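Local coordinates for Sodium/calcium exchanger membrane region domain-containing protein (Archaeoglobus fulgidus, PDB 4KPP) that probably exchanges protons for calcium ions across the membrane, as a member of the sodium/calcium exchanger family, at residues G137-I142 with R379-E384; A327-L332 with L372-A377; L331-L334 with K339-S342. All blocks are in the same frame, centred on the assembly; numbering follows the deposited sequence.

From the N terminus, residues 137-142 at the start of helix 138-152 come first and meet residues 379-384, near the C terminus, so interaction 1 closes a loop of more than two hundred residues, mostly helical. Interactions 2 and 3 lie within that loop. Both set out from the end of helix 311-331, sharing Leu331 and Leu332. Interaction 3 makes the short closure, across strand 335-337 to helix 338-353; interaction 2 makes the longer one, to helix 357-377. The same calcium ion is bound in interactions 2 and 3, and Leu332 packs on Ile142, Glu381 and Ile382; all three contacts adjoin on the same side of the chain's centre.

Interaction 1. Residues G137-I142 with R379-E384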
loop_
_atom_site.group_PDB
_atom_site.type_symbol
_atom_site.label_atom_id
_atom_site.label_comp_id
_atom_site.label_asym_id
_atom_site.label_seq_id
_atom_site.Cartn_x
_atom_site.Cartn_y
_atom_site.Cartn_z
ATOM N N GLY A 137 1.902 3.487 -19.795
ATOM C CA GLY A 137 0.967 2.559 -19.187
ATOM C C GLY A 137 0.368 3.080 -17.897
ATOM O O GLY A 137 -0.641 2.565 -17.427
ATOM N N ILE A 138 0.991 4.107 -17.330
ATOM C CA ILE A 138 0.519 4.722 -16.093
ATOM C C ILE A 138 -0.889 5.307 -16.251
ATOM O O ILE A 138 -1.651 5.379 -15.286
ATOM C CB ILE A 138 1.546 5.771 -15.572
ATOM C CG1 ILE A 138 2.657 5.068 -14.794
ATOM C CG2 ILE A 138 0.905 6.802 -14.659
ATOM C CD1 ILE A 138 2.146 4.259 -13.613
ATOM N N ARG A 139 -1.246 5.685 -17.477
ATOM C CA ARG A 139 -2.575 6.233 -17.756
ATOM C C ARG A 139 -3.696 5.292 -17.318
ATOM O O ARG A 139 -4.810 5.729 -17.038
ATOM C CB ARG A 139 -2.731 6.567 -19.240
ATOM C CG ARG A 139 -1.768 7.617 -19.766
ATOM C CD ARG A 139 -2.226 8.116 -21.130
ATOM N NE ARG A 139 -1.129 8.637 -21.944
ATOM C CZ ARG A 139 -0.748 9.911 -21.961
ATOM N NH1 ARG A 139 0.257 10.291 -22.736
ATOM N NH2 ARG A 139 -1.369 10.802 -21.201
ATOM N N LEU A 140 -3.394 3.999 -17.272
ATOM C CA LEU A 140 -4.327 3.004 -16.768
ATOM C C LEU A 140 -4.635 3.296 -15.300
ATOM O O LEU A 140 -5.786 3.543 -14.937
ATOM C CB LEU A 140 -3.727 1.599 -16.910
ATOM C CG LEU A 140 -4.631 0.362 -17.040
ATOM C CD1 LEU A 140 -3.894 -0.881 -16.553
ATOM C CD2 LEU A 140 -5.968 0.504 -16.326
ATOM N N GLU A 141 -3.602 3.263 -14.462
ATOM C CA GLU A 141 -3.784 3.475 -13.029
ATOM C C GLU A 141 -4.346 4.861 -12.725
ATOM O O GLU A 141 -5.092 5.027 -11.766
ATOM C CB GLU A 141 -2.486 3.235 -12.245
ATOM C CG GLU A 141 -1.243 3.056 -13.091
ATOM C CD GLU A 141 -1.084 1.642 -13.621
ATOM O OE1 GLU A 141 -1.167 0.687 -12.818
ATOM O OE2 GLU A 141 -0.875 1.487 -14.842
ATOM N N ILE A 142 -3.988 5.845 -13.546
ATOM C CA ILE A 142 -4.509 7.204 -13.401
ATOM C C ILE A 142 -6.034 7.226 -13.503
ATOM O O ILE A 142 -6.715 7.866 -12.699
ATOM C CB ILE A 142 -3.915 8.150 -14.467
ATOM C CG1 ILE A 142 -2.422 8.363 -14.218
ATOM C CG2 ILE A 142 -4.645 9.487 -14.474
ATOM C CD1 ILE A 142 -1.762 9.300 -15.211
ATOM N N ARG A 379 -6.525 18.654 -19.491
ATOM C CA ARG A 379 -7.768 17.944 -19.775
ATOM C C ARG A 379 -7.618 16.931 -20.905
ATOM O O ARG A 379 -8.342 15.937 -20.953
ATOM C CB ARG A 379 -8.894 18.928 -20.095
ATOM C CG ARG A 379 -8.577 19.886 -21.224
ATOM C CD ARG A 379 -9.773 20.765 -21.531
ATOM N NE ARG A 379 -9.420 21.883 -22.399
ATOM C CZ ARG A 379 -9.045 23.077 -21.955
ATOM N NH1 ARG A 379 -8.977 23.310 -20.651
ATOM N NH2 ARG A 379 -8.740 24.040 -22.814
ATOM N N LYS A 380 -6.678 17.183 -21.811
ATOM C CA LYS A 380 -6.403 16.242 -22.889
ATOM C C LYS A 380 -5.772 14.969 -22.334
ATOM O O LYS A 380 -5.960 13.881 -22.882
ATOM C CB LYS A 380 -5.490 16.873 -23.944
ATOM N N GLU A 381 -5.028 15.112 -21.242
ATOM C CA GLU A 381 -4.366 13.976 -20.608
ATOM C C GLU A 381 -5.376 13.071 -19.911
ATOM O O GLU A 381 -5.176 11.861 -19.819
ATOM C CB GLU A 381 -3.294 14.453 -19.624
ATOM C CG GLU A 381 -2.238 15.354 -20.254
ATOM C CD GLU A 381 -1.400 14.631 -21.286
ATOM O OE1 GLU A 381 -1.264 13.397 -21.174
ATOM O OE2 GLU A 381 -0.879 15.293 -22.209
ATOM N N ILE A 382 -6.458 13.667 -19.421
ATOM C CA ILE A 382 -7.539 12.906 -18.810
ATOM C C ILE A 382 -8.309 12.160 -19.892
ATOM O O ILE A 382 -8.670 10.999 -19.718
ATOM C CB ILE A 382 -8.492 13.815 -18.008
ATOM C CG1 ILE A 382 -7.712 14.570 -16.930
ATOM C CG2 ILE A 382 -9.621 13.000 -17.383
ATOM C CD1 ILE A 382 -8.542 15.571 -16.162
ATOM N N VAL A 383 -8.546 12.835 -21.012
ATOM C CA VAL A 383 -9.161 12.210 -22.178
ATOM C C VAL A 383 -8.288 11.067 -22.684
ATOM O O VAL A 383 -8.788 9.993 -23.023
ATOM C CB VAL A 383 -9.384 13.231 -23.319
ATOM C CG1 VAL A 383 -9.691 12.521 -24.632
ATOM C CG2 VAL A 383 -10.497 14.203 -22.958
ATOM N N GLU A 384 -6.980 11.298 -22.723
ATOM C CA GLU A 384 -6.038 10.265 -23.147
ATOM C C GLU A 384 -6.079 9.039 -22.238
ATOM O O GLU A 384 -6.071 7.901 -22.716
ATOM C CB GLU A 384 -4.619 10.828 -23.224
ATOM C CG GLU A 384 -4.232 11.265 -24.621
ATOM C CD GLU A 384 -4.367 10.138 -25.621
ATOM O OE1 GLU A 384 -3.834 9.041 -25.350
ATOM O OE2 GLU A 384 -5.016 10.344 -26.669
#
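An inter-helix salt bridge between Arg139 and Glu381 ties the start of helix 138-152 to the first turns of helix 379-393. Arg139 NH2 donates to Glu381 OE1 at 2.6 Å, with an N-H...O angle of 157°. The oxygen sits at the edge of the guanidinium, close to its plane, and NH2 approaches almost in line with the CD-OE1 bond. The guanidinium and carboxylate lie nearly coplanar (24°), and a single N-H reaches a single oxygen. The arginine spans the gap because its chain is stretched from CG to NE, whereas the glutamate is bent at chi2 (-65°), which swings its carboxylate back toward helix 138-152. Over one face of the guanidinium lies Glu384 CB, 3.8 Å from Arg139 NH2. The Glu384 carboxylate is a looser electrostatic neighbour: its OE1 stays 4.4 Å from Arg139 NE, off the plane of the guanidinium, where no N-H points. With an alanine in place of Arg139, Glu381 would probably be left without its cationic mate and free to turn. Nearby, Arg139 O accepts a hydrogen bond from Ser385 OG. Around this surface contact, Arg139 also packs on Leu334 of the loop before strand 335-337 and on Thr388 of helix 379-393, while Ile138 turns to helix 271-285.

Interaction 2. Residues A327-L332 with L372-A377; sequences AVAILL and LPILFA. With CA (calcium ion), chain D.
Ala329 presents its single methyl to two side chains of helix 357-377, Ile374 and Leu375. Ala329 CB stands 3.8 Å from both Ile374 CG2 and Leu375 CD2, so the methyl lies in the groove between these neighbours. The same Ile374 CG2 presses on the backbone, 3.3 Å from Ala329 O, a close approach that follows from CG2 being anti to the backbone N (CG1 at chi1 -60°) and facing helix 311-331. Leu375 points past its partner at first, but its branch end turns in: CD2 touches Leu332 CD1 at 3.7 Å, the two leucines crossing at about a right angle. The contact is wholly apolar between side chains, and the small alanine lets the backbones draw near, with Ala329 CA 5.7 Å from Leu375 CA.

Farther out, Leu332 and Leu375 both pack on Ile382 of helix 379-393, and Leu332 also meets Ile142 of helix 138-152. Val328 reaches Leu145 and Phe146 of that same helix. Ile330, whose CB leaves the backbone away from helix 357-377, gives its carbonyl O to the calcium ion at 2.5 Å, and its CG2 lies 3.8 Å from the metal. Asp333, Lys335 and Glu340 supply the other protein ligands. The arrangement is that of close helix-helix packing over an alanine, in a membrane exchanger domain, set where the last turn of helix 311-331 offers a backbone carbonyl to a metal site.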
loop_
_atom_site.group_PDB
_atom_site.type_symbol
_atom_site.label_atom_id
_atom_site.label_comp_id
_atom_site.label_asym_id
_atom_site.label_seq_id
_atom_site.Cartn_x
_atom_site.Cartn_y
_atom_site.Cartn_z
ATOM N N ALA A 327 -2.769 13.996 -6.280
ATOM C CA ALA A 327 -1.848 12.986 -6.788
ATOM C C ALA A 327 -2.146 12.647 -8.249
ATOM O O ALA A 327 -1.237 12.579 -9.073
ATOM C CB ALA A 327 -1.902 11.734 -5.924
ATOM N N VAL A 328 -3.424 12.436 -8.556
ATOM C CA VAL A 328 -3.865 12.166 -9.922
ATOM C C VAL A 328 -3.469 13.292 -10.875
ATOM O O VAL A 328 -2.938 13.045 -11.960
ATOM C CB VAL A 328 -5.397 11.978 -9.986
ATOM C CG1 VAL A 328 -5.893 12.062 -11.422
ATOM C CG2 VAL A 328 -5.796 10.660 -9.357
ATOM N N ALA A 329 -3.729 14.529 -10.461
ATOM C CA ALA A 329 -3.447 15.693 -11.292
ATOM C C ALA A 329 -1.956 15.820 -11.606
ATOM O O ALA A 329 -1.575 16.262 -12.688
ATOM C CB ALA A 329 -3.967 16.961 -10.619
ATOM N N ILE A 330 -1.121 15.430 -10.649
ATOM C CA ILE A 330 0.328 15.473 -10.813
ATOM C C ILE A 330 0.815 14.416 -11.801
ATOM O O ILE A 330 1.737 14.658 -12.575
ATOM C CB ILE A 330 1.040 15.295 -9.448
ATOM C CG1 ILE A 330 0.966 16.591 -8.642
ATOM C CG2 ILE A 330 2.491 14.868 -9.626
ATOM C CD1 ILE A 330 1.660 16.512 -7.300
ATOM N N LEU A 331 0.181 13.248 -11.782
ATOM C CA LEU A 331 0.577 12.151 -12.660
ATOM C C LEU A 331 0.170 12.351 -14.121
ATOM O O LEU A 331 0.662 11.651 -15.006
ATOM C CB LEU A 331 -0.010 10.834 -12.150
ATOM C CG LEU A 331 0.368 10.404 -10.733
ATOM C CD1 LEU A 331 -0.317 9.095 -10.376
ATOM C CD2 LEU A 331 1.879 10.293 -10.576
ATOM N N LEU A 332 -0.731 13.298 -14.369
ATOM C CA LEU A 332 -1.313 13.478 -15.701
ATOM C C LEU A 332 -0.302 13.785 -16.815
ATOM O O LEU A 332 -0.482 13.352 -17.954
ATOM C CB LEU A 332 -2.413 14.543 -15.671
ATOM C CG LEU A 332 -3.756 14.119 -15.072
ATOM C CD1 LEU A 332 -4.683 15.317 -14.963
ATOM C CD2 LEU A 332 -4.400 13.014 -15.900
ATOM N N LEU A 372 -7.402 21.728 -9.397
ATOM C CA LEU A 372 -8.290 22.234 -10.447
ATOM C C LEU A 372 -7.633 22.928 -11.657
ATOM O O LEU A 372 -8.032 22.668 -12.793
ATOM C CB LEU A 372 -9.399 23.103 -9.842
ATOM C CG LEU A 372 -10.275 22.386 -8.808
ATOM C CD1 LEU A 372 -11.431 23.265 -8.349
ATOM C CD2 LEU A 372 -10.787 21.060 -9.357
ATOM N N PRO A 373 -6.641 23.813 -11.432
ATOM C CA PRO A 373 -6.011 24.426 -12.610
ATOM C C PRO A 373 -5.229 23.396 -13.417
ATOM O O PRO A 373 -5.205 23.460 -14.644
ATOM C CB PRO A 373 -5.040 25.447 -12.006
ATOM C CG PRO A 373 -5.473 25.634 -10.605
ATOM C CD PRO A 373 -6.070 24.336 -10.182
ATOM N N ILE A 374 -4.594 22.459 -12.720
ATOM C CA ILE A 374 -3.838 21.400 -13.371
ATOM C C ILE A 374 -4.767 20.510 -14.184
ATOM O O ILE A 374 -4.512 20.250 -15.360
ATOM C CB ILE A 374 -3.062 20.546 -12.349
ATOM C CG1 ILE A 374 -2.076 21.415 -11.566
ATOM C CG2 ILE A 374 -2.331 19.409 -13.049
ATOM C CD1 ILE A 374 -1.263 20.651 -10.541
ATOM N N LEU A 375 -5.846 20.051 -13.553
ATOM C CA LEU A 375 -6.849 19.231 -14.230
ATOM C C LEU A 375 -7.427 19.942 -15.451
ATOM O O LEU A 375 -7.710 19.312 -16.470
ATOM C CB LEU A 375 -7.984 18.862 -13.272
ATOM C CG LEU A 375 -7.635 17.978 -12.075
ATOM C CD1 LEU A 375 -8.809 17.898 -11.104
ATOM C CD2 LEU A 375 -7.218 16.589 -12.536
ATOM N N PHE A 376 -7.593 21.257 -15.346
ATOM C CA PHE A 376 -8.165 22.042 -16.434
ATOM C C PHE A 376 -7.165 22.281 -17.562
ATOM O O PHE A 376 -7.548 22.353 -18.729
ATOM C CB PHE A 376 -8.705 23.378 -15.918
ATOM N N ALA A 377 -5.888 22.401 -17.213
ATOM C CA ALA A 377 -4.846 22.614 -18.218
ATOM C C ALA A 377 -4.411 21.307 -18.882
ATOM O O ALA A 377 -3.862 21.315 -19.983
ATOM C CB ALA A 377 -3.648 23.328 -17.607
HETATM CA CA CA D . 3.867 16.005 -12.966
#

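Interaction 3. Residues L331-L334 with K339-S342. With CA (calcium ion), chain D.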
loop_
_atom_site.group_PDB
_atom_site.type_symbol
_atom_site.label_atom_id
_atom_site.label_comp_id
_atom_site.label_asym_id
_atom_site.label_seq_id
_atom_site.Cartn_x
_atom_site.Cartn_y
_atom_site.Cartn_z
ATOM N N LEU A 331 0.181 13.248 -11.782
ATOM C CA LEU A 331 0.577 12.151 -12.660
ATOM C C LEU A 331 0.170 12.351 -14.121
ATOM O O LEU A 331 0.662 11.651 -15.006
ATOM C CB LEU A 331 -0.010 10.834 -12.150
ATOM C CG LEU A 331 0.368 10.404 -10.733
ATOM C CD1 LEU A 331 -0.317 9.095 -10.376
ATOM C CD2 LEU A 331 1.879 10.293 -10.576
ATOM N N LEU A 332 -0.731 13.298 -14.369
ATOM C CA LEU A 332 -1.313 13.478 -15.701
ATOM C C LEU A 332 -0.302 13.785 -16.815
ATOM O O LEU A 332 -0.482 13.352 -17.954
ATOM C CB LEU A 332 -2.413 14.543 -15.671
ATOM C CG LEU A 332 -3.756 14.119 -15.072
ATOM C CD1 LEU A 332 -4.683 15.317 -14.963
ATOM C CD2 LEU A 332 -4.400 13.014 -15.900
ATOM N N ASP A 333 0.756 14.520 -16.489
ATOM C CA ASP A 333 1.779 14.853 -17.479
ATOM C C ASP A 333 2.811 13.729 -17.635
ATOM O O ASP A 333 3.802 13.882 -18.349
ATOM C CB ASP A 333 2.464 16.184 -17.137
ATOM C CG ASP A 333 2.993 16.224 -15.717
ATOM O OD1 ASP A 333 2.843 15.211 -15.002
ATOM O OD2 ASP A 333 3.567 17.263 -15.324
ATOM N N LEU A 334 2.551 12.598 -16.979
ATOM C CA LEU A 334 3.451 11.441 -16.986
ATOM C C LEU A 334 4.861 11.798 -16.517
ATOM O O LEU A 334 5.845 11.205 -16.962
ATOM C CB LEU A 334 3.494 10.774 -18.368
ATOM C CG LEU A 334 2.201 10.091 -18.821
ATOM C CD1 LEU A 334 2.383 9.393 -20.159
ATOM C CD2 LEU A 334 1.730 9.109 -17.761
ATOM N N LYS A 339 9.174 20.122 -7.782
ATOM C CA LYS A 339 8.150 20.968 -7.181
ATOM C C LYS A 339 6.970 20.123 -6.715
ATOM O O LYS A 339 6.487 20.281 -5.593
ATOM C CB LYS A 339 7.667 22.033 -8.169
ATOM C CG LYS A 339 8.700 23.097 -8.509
ATOM C CD LYS A 339 8.102 24.167 -9.413
ATOM C CE LYS A 339 9.139 25.212 -9.811
ATOM N NZ LYS A 339 8.907 26.536 -9.156
ATOM N N GLU A 340 6.514 19.224 -7.583
ATOM C CA GLU A 340 5.382 18.360 -7.269
ATOM C C GLU A 340 5.707 17.403 -6.128
ATOM O O GLU A 340 4.888 17.197 -5.235
ATOM C CB GLU A 340 4.938 17.579 -8.509
ATOM C CG GLU A 340 4.357 18.447 -9.618
ATOM C CD GLU A 340 4.126 17.670 -10.899
ATOM O OE1 GLU A 340 4.786 16.626 -11.090
ATOM O OE2 GLU A 340 3.285 18.099 -11.715
ATOM N N ALA A 341 6.906 16.826 -6.157
ATOM C CA ALA A 341 7.351 15.926 -5.096
ATOM C C ALA A 341 7.477 16.653 -3.758
ATOM O O ALA A 341 7.032 16.150 -2.727
ATOM C CB ALA A 341 8.670 15.261 -5.469
ATOM N N SER A 342 8.076 17.841 -3.779
ATOM C CA SER A 342 8.236 18.625 -2.558
ATOM C C SER A 342 6.881 19.079 -2.029
ATOM O O SER A 342 6.672 19.146 -0.819
ATOM C CB SER A 342 9.160 19.828 -2.784
ATOM O OG SER A 342 8.602 20.748 -3.703
HETATM CA CA CA D . 3.867 16.005 -12.966
#
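The carboxylates of Asp333 and Glu340 face each other across one calcium ion, each turning both of its oxygens to the metal, their planes 55° apart. Each is a bidentate ligand. Asp333 holds the calcium through OD1 at 2.4 Å and OD2 at 2.7 Å. Glu340 grips the same calcium equally unevenly, through OE1 at 2.2 Å and OE2 at 2.5 Å. Asp333 OD2 and Glu340 OE2 are brought to 3.7 Å by the shared ion; both are acceptors, and the calcium charge probably offsets the repulsion between them.

Torsions place the two groups differently. Asp333 CG takes the crowded position between the backbone N and the carbonyl carbon (chi1 53°), which folds the short side chain over toward the ion. Glu340 instead reaches out from its helix, extended beyond CG (chi2 171°), so its carboxylate reaches the ion from the helix. Glu340 OE1 also accepts a hydrogen bond from Ser337 N, which helps fix the rotation of the group. Ile330 O and Lys335 O complete the six protein oxygens round the metal.

Asp333 sits in a type I beta turn from Leu331 to Leu334, closed by the bond from Leu334 N to Leu331 O at 2.9 Å. The turn links the end of helix 311-331 to strand 335-337, which pairs antiparallel with strand 131-133; Glu340 follows on helix 338-353, whose Ala341 and Ser342 lean on Ala120 and Phe121 of helix 96-127.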